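Local coordinates for core protein VP7 (Bluetongue virus, PDB 1BVP), which forms the trimeric capsomers that coat the VP3 scaffold of the virus core and provides structural and host cell surface receptor-binding activity, at residues G139-R144 with N240-I245; Q147-V152 with A165-D170; G207-V212 with H232-T237. All coordinates share one frame; numbering follows the deposited sequence.

Interaction 1: residues G139-R144 with N240-I245; sequences GRWFMR and NAMVQI
The six-membered part of the Trp141 indole makes the first shell of this contact, meeting Asn240, just before strand 241-252, and the first two residues of the strand. Asn240 comes closest: its CB stands 3.4 Å from Trp141 CZ3, and its ND2 lies 3.3 Å from Trp141 CH2. The two side chains cross at about a right angle, with ring and amide planes 70° apart. Ala241 contributes only backbone here, its O approaching the ring edge near the ring plane, 3.5 Å from Trp141 CZ3. Met242 passes the same ring obliquely, with Met242 CG 4.2 Å from Trp141 CE3, and continues along the loop backbone. Its chain runs extended through chi2 and then bends at chi3 (102°), which puts SD 3.9 Å from Trp141 N and carries CE to within 3.5 Å of Arg140 O. No hydrogen bond joins the segments; the 250 Å² buried between them is van der Waals contact.

With CG anti to the backbone N (chi1 176°), the end of the indole comes nearer the strand than the direction of its CB bond alone would suggest. Farther out, Gly139 and Trp141 are tied by backbone hydrogen bonds to Ala195 of strand 183-195, while Phe194 packs against both Trp141 and Met242. The CB of Arg140 points away from the strand; its NE bonds to Gln137, and its NH1 bonds to Ser201 OG and Gly199 O of the second subunit. A loop thus lies over strand 241-252, which pairs with strands 158-163 and 183-195, with its tryptophan buried and its arginine in the trimer interface, in the antiparallel beta-sandwich domain of orbivirus VP7.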
loop_
_atom_site.group_PDB
_atom_site.type_symbol
_atom_site.label_atom_id
_atom_site.label_comp_id
_atom_site.label_asym_id
_atom_site.label_seq_id
_atom_site.Cartn_x
_atom_site.Cartn_y
_atom_site.Cartn_z
ATOM N N GLY A 139 30.404 -10.531 3.833
ATOM C CA GLY A 139 31.432 -11.027 2.942
ATOM C C GLY A 139 32.814 -11.236 3.515
ATOM O O GLY A 139 33.784 -11.207 2.764
ATOM N N ARG A 140 32.914 -11.336 4.838
ATOM C CA ARG A 140 34.178 -11.590 5.495
ATOM C C ARG A 140 34.001 -12.913 6.211
ATOM O O ARG A 140 32.998 -13.152 6.886
ATOM C CB ARG A 140 34.590 -10.485 6.470
ATOM C CG ARG A 140 35.592 -10.971 7.516
ATOM C CD ARG A 140 36.188 -9.843 8.314
ATOM N NE ARG A 140 36.879 -8.921 7.422
ATOM C CZ ARG A 140 38.193 -8.871 7.218
ATOM N NH1 ARG A 140 39.020 -9.688 7.862
ATOM N NH2 ARG A 140 38.663 -8.047 6.295
ATOM N N TRP A 141 34.963 -13.787 5.962
ATOM C CA TRP A 141 35.024 -15.124 6.501
ATOM C C TRP A 141 34.984 -15.142 8.016
ATOM O O TRP A 141 35.528 -14.263 8.703
ATOM C CB TRP A 141 36.315 -15.768 6.000
ATOM C CG TRP A 141 36.567 -17.131 6.541
ATOM C CD1 TRP A 141 37.194 -17.454 7.731
ATOM C CD2 TRP A 141 36.179 -18.376 5.941
ATOM N NE1 TRP A 141 37.205 -18.823 7.899
ATOM C CE2 TRP A 141 36.598 -19.414 6.820
ATOM C CE3 TRP A 141 35.513 -18.715 4.750
ATOM C CZ2 TRP A 141 36.373 -20.765 6.542
ATOM C CZ3 TRP A 141 35.285 -20.058 4.472
ATOM C CH2 TRP A 141 35.720 -21.071 5.373
ATOM N N PHE A 142 34.302 -16.139 8.547
ATOM C CA PHE A 142 34.221 -16.297 9.997
ATOM C C PHE A 142 33.724 -17.682 10.322
ATOM O O PHE A 142 32.633 -18.100 9.899
ATOM C CB PHE A 142 33.359 -15.238 10.649
ATOM C CG PHE A 142 33.234 -15.399 12.121
ATOM C CD1 PHE A 142 32.366 -16.344 12.659
ATOM C CD2 PHE A 142 34.002 -14.613 12.985
ATOM C CE1 PHE A 142 32.261 -16.513 14.050
ATOM C CE2 PHE A 142 33.912 -14.771 14.373
ATOM C CZ PHE A 142 33.041 -15.724 14.912
ATOM N N MET A 143 34.596 -18.415 11.003
ATOM C CA MET A 143 34.324 -19.781 11.387
ATOM C C MET A 143 34.472 -19.914 12.890
ATOM O O MET A 143 35.446 -19.452 13.464
ATOM C CB MET A 143 35.298 -20.698 10.684
ATOM C CG MET A 143 35.050 -22.139 10.980
ATOM S SD MET A 143 33.778 -22.826 9.966
ATOM C CE MET A 143 34.340 -22.420 8.324
ATOM N N ARG A 144 33.449 -20.461 13.528
ATOM C CA ARG A 144 33.448 -20.647 14.963
ATOM C C ARG A 144 34.371 -21.831 15.260
ATOM O O ARG A 144 34.382 -22.828 14.524
ATOM C CB ARG A 144 32.022 -20.895 15.435
ATOM C CG ARG A 144 31.787 -20.497 16.859
ATOM C CD ARG A 144 30.326 -20.186 17.054
ATOM N NE ARG A 144 30.020 -18.765 16.865
ATOM C CZ ARG A 144 28.909 -18.306 16.279
ATOM N NH1 ARG A 144 27.998 -19.160 15.792
ATOM N NH2 ARG A 144 28.658 -16.993 16.277
ATOM N N ASN A 240 37.859 -22.914 0.365
ATOM C CA ASN A 240 36.829 -22.335 1.229
ATOM C C ASN A 240 35.754 -21.693 0.340
ATOM O O ASN A 240 36.038 -21.202 -0.778
ATOM C CB ASN A 240 37.375 -21.239 2.131
ATOM C CG ASN A 240 38.597 -21.648 2.852
ATOM O OD1 ASN A 240 39.690 -21.314 2.426
ATOM N ND2 ASN A 240 38.441 -22.378 3.939
ATOM N N ALA A 241 34.530 -21.679 0.862
ATOM C CA ALA A 241 33.394 -21.110 0.157
ATOM C C ALA A 241 32.522 -20.288 1.090
ATOM O O ALA A 241 32.539 -20.475 2.318
ATOM C CB ALA A 241 32.564 -22.221 -0.475
ATOM N N MET A 242 31.813 -19.325 0.505
ATOM C CA MET A 242 30.859 -18.499 1.248
ATOM C C MET A 242 29.554 -18.357 0.470
ATOM O O MET A 242 29.575 -18.179 -0.765
ATOM C CB MET A 242 31.423 -17.124 1.537
ATOM C CG MET A 242 32.225 -17.116 2.764
ATOM S SD MET A 242 32.613 -15.482 3.293
ATOM C CE MET A 242 31.371 -15.303 4.650
ATOM N N VAL A 243 28.419 -18.536 1.142
ATOM C CA VAL A 243 27.146 -18.330 0.446
ATOM C C VAL A 243 26.324 -17.340 1.236
ATOM O O VAL A 243 26.494 -17.264 2.475
ATOM C CB VAL A 243 26.311 -19.642 0.269
ATOM C CG1 VAL A 243 27.139 -20.709 -0.393
ATOM C CG2 VAL A 243 25.774 -20.130 1.585
ATOM N N GLN A 244 25.565 -16.481 0.535
ATOM C CA GLN A 244 24.638 -15.588 1.261
ATOM C C GLN A 244 23.240 -16.108 1.051
ATOM O O GLN A 244 22.929 -16.692 0.001
ATOM C CB GLN A 244 24.701 -14.129 0.873
ATOM C CG GLN A 244 23.914 -13.731 -0.301
ATOM C CD GLN A 244 23.977 -12.230 -0.504
ATOM O OE1 GLN A 244 24.521 -11.532 0.338
ATOM N NE2 GLN A 244 23.428 -11.726 -1.618
ATOM N N ILE A 245 22.453 -16.043 2.111
ATOM C CA ILE A 245 21.060 -16.470 2.041
ATOM C C ILE A 245 20.227 -15.300 2.502
ATOM O O ILE A 245 20.389 -14.798 3.628
ATOM C CB ILE A 245 20.770 -17.666 2.910
ATOM C CG1 ILE A 245 21.557 -18.875 2.395
ATOM C CG2 ILE A 245 19.300 -17.952 2.864
ATOM C CD1 ILE A 245 21.490 -20.074 3.346
#

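Interaction 2: residues Q147-V152 with A165-D170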
loop_
_atom_site.group_PDB
_atom_site.type_symbol
_atom_site.label_atom_id
_atom_site.label_comp_id
_atom_site.label_asym_id
_atom_site.label_seq_id
_atom_site.Cartn_x
_atom_site.Cartn_y
_atom_site.Cartn_z
ATOM N N GLN A 147 34.093 -25.849 14.298
ATOM C CA GLN A 147 33.070 -26.178 13.316
ATOM C C GLN A 147 33.633 -26.085 11.896
ATOM O O GLN A 147 34.689 -25.493 11.683
ATOM C CB GLN A 147 31.890 -25.248 13.481
ATOM C CG GLN A 147 31.125 -25.403 14.775
ATOM C CD GLN A 147 30.103 -24.274 14.966
ATOM O OE1 GLN A 147 29.781 -23.896 16.097
ATOM N NE2 GLN A 147 29.604 -23.719 13.858
ATOM N N ALA A 148 32.980 -26.747 10.942
ATOM C CA ALA A 148 33.423 -26.703 9.542
ATOM C C ALA A 148 32.555 -25.760 8.708
ATOM O O ALA A 148 32.899 -25.441 7.565
ATOM C CB ALA A 148 33.411 -28.087 8.928
ATOM N N VAL A 149 31.345 -25.489 9.208
ATOM C CA VAL A 149 30.420 -24.550 8.573
ATOM C C VAL A 149 29.912 -23.653 9.687
ATOM O O VAL A 149 29.681 -24.126 10.803
ATOM C CB VAL A 149 29.236 -25.222 7.765
ATOM C CG1 VAL A 149 29.501 -26.678 7.501
ATOM C CG2 VAL A 149 27.897 -24.997 8.414
ATOM N N THR A 150 29.908 -22.345 9.424
ATOM C CA THR A 150 29.425 -21.351 10.373
ATOM C C THR A 150 28.545 -20.314 9.662
ATOM O O THR A 150 28.988 -19.653 8.695
ATOM C CB THR A 150 30.573 -20.660 11.112
ATOM O OG1 THR A 150 31.238 -21.623 11.931
ATOM C CG2 THR A 150 30.047 -19.558 12.019
ATOM N N ALA A 151 27.282 -20.264 10.110
ATOM C CA ALA A 151 26.247 -19.355 9.608
ATOM C C ALA A 151 26.198 -18.180 10.554
ATOM O O ALA A 151 26.168 -18.340 11.776
ATOM C CB ALA A 151 24.911 -20.037 9.588
ATOM N N VAL A 152 26.060 -16.996 10.001
ATOM C CA VAL A 152 26.070 -15.827 10.848
ATOM C C VAL A 152 25.171 -14.725 10.196
ATOM O O VAL A 152 24.996 -14.734 8.970
ATOM C CB VAL A 152 27.596 -15.471 10.995
ATOM C CG1 VAL A 152 28.001 -14.261 10.196
ATOM C CG2 VAL A 152 27.987 -15.404 12.389
ATOM N N ALA A 165 36.693 -26.396 2.952
ATOM C CA ALA A 165 36.709 -27.248 1.762
ATOM C C ALA A 165 36.094 -28.598 2.120
ATOM O O ALA A 165 36.336 -29.141 3.219
ATOM C CB ALA A 165 38.100 -27.416 1.252
ATOM N N GLY A 166 35.217 -29.078 1.240
ATOM C CA GLY A 166 34.533 -30.345 1.456
ATOM C C GLY A 166 33.466 -30.421 2.546
ATOM O O GLY A 166 32.823 -31.471 2.674
ATOM N N ALA A 167 33.243 -29.335 3.298
ATOM C CA ALA A 167 32.256 -29.310 4.397
ATOM C C ALA A 167 30.757 -29.326 4.008
ATOM O O ALA A 167 30.363 -28.998 2.873
ATOM C CB ALA A 167 32.548 -28.145 5.352
ATOM N N ARG A 168 29.933 -29.756 4.957
ATOM C CA ARG A 168 28.486 -29.850 4.778
ATOM C C ARG A 168 27.849 -29.722 6.151
ATOM O O ARG A 168 28.449 -30.112 7.162
ATOM C CB ARG A 168 28.097 -31.178 4.130
ATOM C CG ARG A 168 28.797 -32.383 4.725
ATOM C CD ARG A 168 28.183 -33.688 4.262
ATOM N NE ARG A 168 27.888 -33.686 2.829
ATOM C CZ ARG A 168 26.835 -34.291 2.274
ATOM N NH1 ARG A 168 25.961 -34.959 3.026
ATOM N NH2 ARG A 168 26.643 -34.221 0.960
ATOM N N GLY A 169 26.666 -29.109 6.188
ATOM C CA GLY A 169 25.959 -28.909 7.444
ATOM C C GLY A 169 24.574 -28.321 7.275
ATOM O O GLY A 169 24.168 -27.917 6.180
ATOM N N ASP A 170 23.814 -28.349 8.361
ATOM C CA ASP A 170 22.452 -27.827 8.379
ATOM C C ASP A 170 22.530 -26.411 8.923
ATOM O O ASP A 170 23.210 -26.142 9.912
ATOM C CB ASP A 170 21.543 -28.702 9.251
ATOM C CG ASP A 170 21.063 -29.972 8.532
ATOM O OD1 ASP A 170 21.378 -30.180 7.316
ATOM O OD2 ASP A 170 20.343 -30.760 9.207
#
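Two sheets of the VP7 beta sandwich approach each other here: strand 149-155 belongs to the larger antiparallel sheet, and strand 168-170 is an outermost strand, within this chain, of the four-stranded one. The chain runs up 149-155, returns along 158-163 and then crosses to the second sheet, so the segments lie close in sequence although their strands are not paired. No hydrogen bond spans the segments, although Ala148 CA and Ala167 CA come within 5.9 Å of each other.

Small side chains carry the contact. The methyl groups of Ala148 and Ala167 meet tip to tip, CB to CB at 3.7 Å, and Ala167 CB also lies 3.5 Å from Ala148 O. Val149 uses one branch alone: its CG1 sits 4.0 Å from Ala167 CB and continues along the backbone of the opposing strand, 3.6 Å from Arg168 O. Beyond that carbonyl comes Gly169, which has no side chain, and Val149 CG1 lies 4.0 Å from Gly169 N. The CB of Arg168 points away from the 147-152 segment, and its side chain, poorly ordered, touches His232 and His234 of the neighbouring strand 231-234.

Each partner is also tied to its own sheet. Ala148 shares backbone hydrogen bonding with Asn164, Val149 packs on Leu163, and Ala167 is joined by a backbone hydrogen bond to Asn235. At the start of the first segment, Gln147 NE2 donates to Val149 O at 3.1 Å, in the carbonyl plane and only 4° out of the glutamine amide plane.

Interaction 3: residues G207-V212 with H232-T237; sequences GVTVSV and HVHNPT
His234 O is held twice: Thr209 N donates a nearly straight hydrogen bond to it (2.9 Å, 167° at the hydrogen), and Val208 CA adds a CA-H...O contact. In return, His234 N bonds to Thr209 O, also at 2.9 Å, which makes Thr209 and His234 an antiparallel hydrogen-bonded pair. Ser211 and His232 form the second such pair through reciprocal N-H...O bonds, the one from Ser211 N being the more bent (147°). Between them Val210 and Val233 are the non-hydrogen-bonded pair, their CA atoms only 4.6 Å apart.

The side chains alternate accordingly. On one face Thr209 and His234 lie side by side, pointing the same way, with Thr209 OG1 3.5 Å from His234 CB and near the plane of the imidazole at its edge. Ser211 OG lies 3.4 Å from His232 CB. His232 ND1 bonds to Asp170 OD1, a partner that would probably favour a protonated ring. On the other face Val233 CG1 touches Val210 CG2, and it also meets CG1 of Val208, just before the strand, each at 4.3 Å; Val208 packs further on Ala241 and Val243 of the larger sheet.

Polar residues on one face and buried valines on the other, across strand segments whose N-to-C directions differ by 160°, mark a twisted antiparallel pair at the centre of the four-stranded sheet of the VP7 beta sandwich.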
loop_
_atom_site.group_PDB
_atom_site.type_symbol
_atom_site.label_atom_id
_atom_site.label_comp_id
_atom_site.label_asym_id
_atom_site.label_seq_id
_atom_site.Cartn_x
_atom_site.Cartn_y
_atom_site.Cartn_z
ATOM N N GLY A 207 29.899 -25.052 -7.639
ATOM C CA GLY A 207 29.835 -26.429 -7.184
ATOM C C GLY A 207 29.166 -26.549 -5.844
ATOM O O GLY A 207 28.762 -27.644 -5.448
ATOM N N VAL A 208 29.081 -25.424 -5.134
ATOM C CA VAL A 208 28.431 -25.374 -3.827
ATOM C C VAL A 208 26.948 -25.609 -4.044
ATOM O O VAL A 208 26.384 -25.177 -5.065
ATOM C CB VAL A 208 28.581 -23.995 -3.181
ATOM C CG1 VAL A 208 28.077 -24.039 -1.751
ATOM C CG2 VAL A 208 30.023 -23.568 -3.210
ATOM N N THR A 209 26.317 -26.299 -3.104
ATOM C CA THR A 209 24.893 -26.561 -3.210
ATOM C C THR A 209 24.142 -26.249 -1.926
ATOM O O THR A 209 24.707 -26.287 -0.828
ATOM C CB THR A 209 24.572 -28.035 -3.600
ATOM O OG1 THR A 209 24.943 -28.925 -2.533
ATOM C CG2 THR A 209 25.269 -28.410 -4.882
ATOM N N VAL A 210 22.873 -25.885 -2.104
ATOM C CA VAL A 210 21.941 -25.602 -1.009
ATOM C C VAL A 210 20.738 -26.500 -1.317
ATOM O O VAL A 210 20.336 -26.649 -2.478
ATOM C CB VAL A 210 21.498 -24.111 -0.975
ATOM C CG1 VAL A 210 20.512 -23.900 0.158
ATOM C CG2 VAL A 210 22.702 -23.204 -0.760
ATOM N N SER A 211 20.250 -27.207 -0.315
ATOM C CA SER A 211 19.114 -28.076 -0.543
ATOM C C SER A 211 18.123 -27.854 0.595
ATOM O O SER A 211 18.519 -27.534 1.744
ATOM C CB SER A 211 19.552 -29.540 -0.625
ATOM O OG SER A 211 19.837 -30.056 0.667
ATOM N N VAL A 212 16.840 -27.936 0.251
ATOM C CA VAL A 212 15.780 -27.731 1.229
ATOM C C VAL A 212 14.997 -29.015 1.340
ATOM O O VAL A 212 14.481 -29.507 0.343
ATOM C CB VAL A 212 14.829 -26.574 0.822
ATOM C CG1 VAL A 212 13.779 -26.403 1.896
ATOM C CG2 VAL A 212 15.614 -25.250 0.646
ATOM N N HIS A 232 20.219 -27.407 4.066
ATOM C CA HIS A 232 21.526 -28.022 3.989
ATOM C C HIS A 232 22.509 -27.453 2.967
ATOM O O HIS A 232 22.280 -27.511 1.753
ATOM C CB HIS A 232 21.287 -29.504 3.736
ATOM C CG HIS A 232 22.504 -30.357 3.892
ATOM N ND1 HIS A 232 23.024 -30.698 5.125
ATOM C CD2 HIS A 232 23.287 -30.971 2.968
ATOM C CE1 HIS A 232 24.069 -31.488 4.955
ATOM N NE2 HIS A 232 24.250 -31.669 3.657
ATOM N N VAL A 233 23.627 -26.927 3.459
ATOM C CA VAL A 233 24.650 -26.383 2.569
ATOM C C VAL A 233 25.802 -27.391 2.424
ATOM O O VAL A 233 26.206 -28.038 3.391
ATOM C CB VAL A 233 25.215 -25.052 3.077
ATOM C CG1 VAL A 233 25.831 -24.302 1.908
ATOM C CG2 VAL A 233 24.124 -24.216 3.754
ATOM N N HIS A 234 26.292 -27.552 1.202
ATOM C CA HIS A 234 27.374 -28.480 0.913
ATOM C C HIS A 234 28.420 -27.860 -0.028
ATOM O O HIS A 234 28.084 -27.364 -1.117
ATOM C CB HIS A 234 26.797 -29.757 0.283
ATOM C CG HIS A 234 27.826 -30.761 -0.141
ATOM N ND1 HIS A 234 28.974 -31.014 0.586
ATOM C CD2 HIS A 234 27.880 -31.575 -1.226
ATOM C CE1 HIS A 234 29.693 -31.940 -0.032
ATOM N NE2 HIS A 234 29.051 -32.295 -1.133
ATOM N N ASN A 235 29.678 -27.856 0.430
ATOM C CA ASN A 235 30.820 -27.357 -0.346
ATOM C C ASN A 235 31.646 -28.558 -0.820
ATOM O O ASN A 235 32.477 -29.060 -0.080
ATOM C CB ASN A 235 31.712 -26.489 0.530
ATOM C CG ASN A 235 32.905 -25.953 -0.223
ATOM O OD1 ASN A 235 32.938 -26.017 -1.456
ATOM N ND2 ASN A 235 33.894 -25.426 0.506
ATOM N N PRO A 236 31.374 -29.084 -2.023
ATOM C CA PRO A 236 32.132 -30.237 -2.522
ATOM C C PRO A 236 33.494 -29.815 -3.078
ATOM O O PRO A 236 34.295 -30.632 -3.521
ATOM C CB PRO A 236 31.231 -30.749 -3.639
ATOM C CG PRO A 236 30.716 -29.510 -4.218
ATOM C CD PRO A 236 30.336 -28.697 -2.991
ATOM N N THR A 237 33.690 -28.509 -3.091
ATOM C CA THR A 237 34.870 -27.847 -3.577
ATOM C C THR A 237 36.093 -28.039 -2.675
ATOM O O THR A 237 35.972 -28.366 -1.468
ATOM C CB THR A 237 34.450 -26.387 -3.808
ATOM O OG1 THR A 237 34.170 -26.223 -5.196
ATOM C CG2 THR A 237 35.406 -25.335 -3.251
#

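Overall arrangement
All three contacts lie in the beta-sandwich part of the chain, their centres 37 to 40 Å from the centre of the chain and 9 to 13 Å from each other. Interactions 1 and 2 meet where Arg144 N approaches Thr150 OG1 at 3.0 Å, a probable hydrogen bond. Interactions 2 and 3 share the four-stranded sheet: Ala167 O lies 2.8 Å from Asn235 N, joining the 165-170 segment to the neighbouring 232-237. Interaction 3 reaches back to interaction 1 through Val208 CG1, 3.7 Å from Val243 CG1, linking the sheets. Of the three, interaction 1 alone is reached by other subunits.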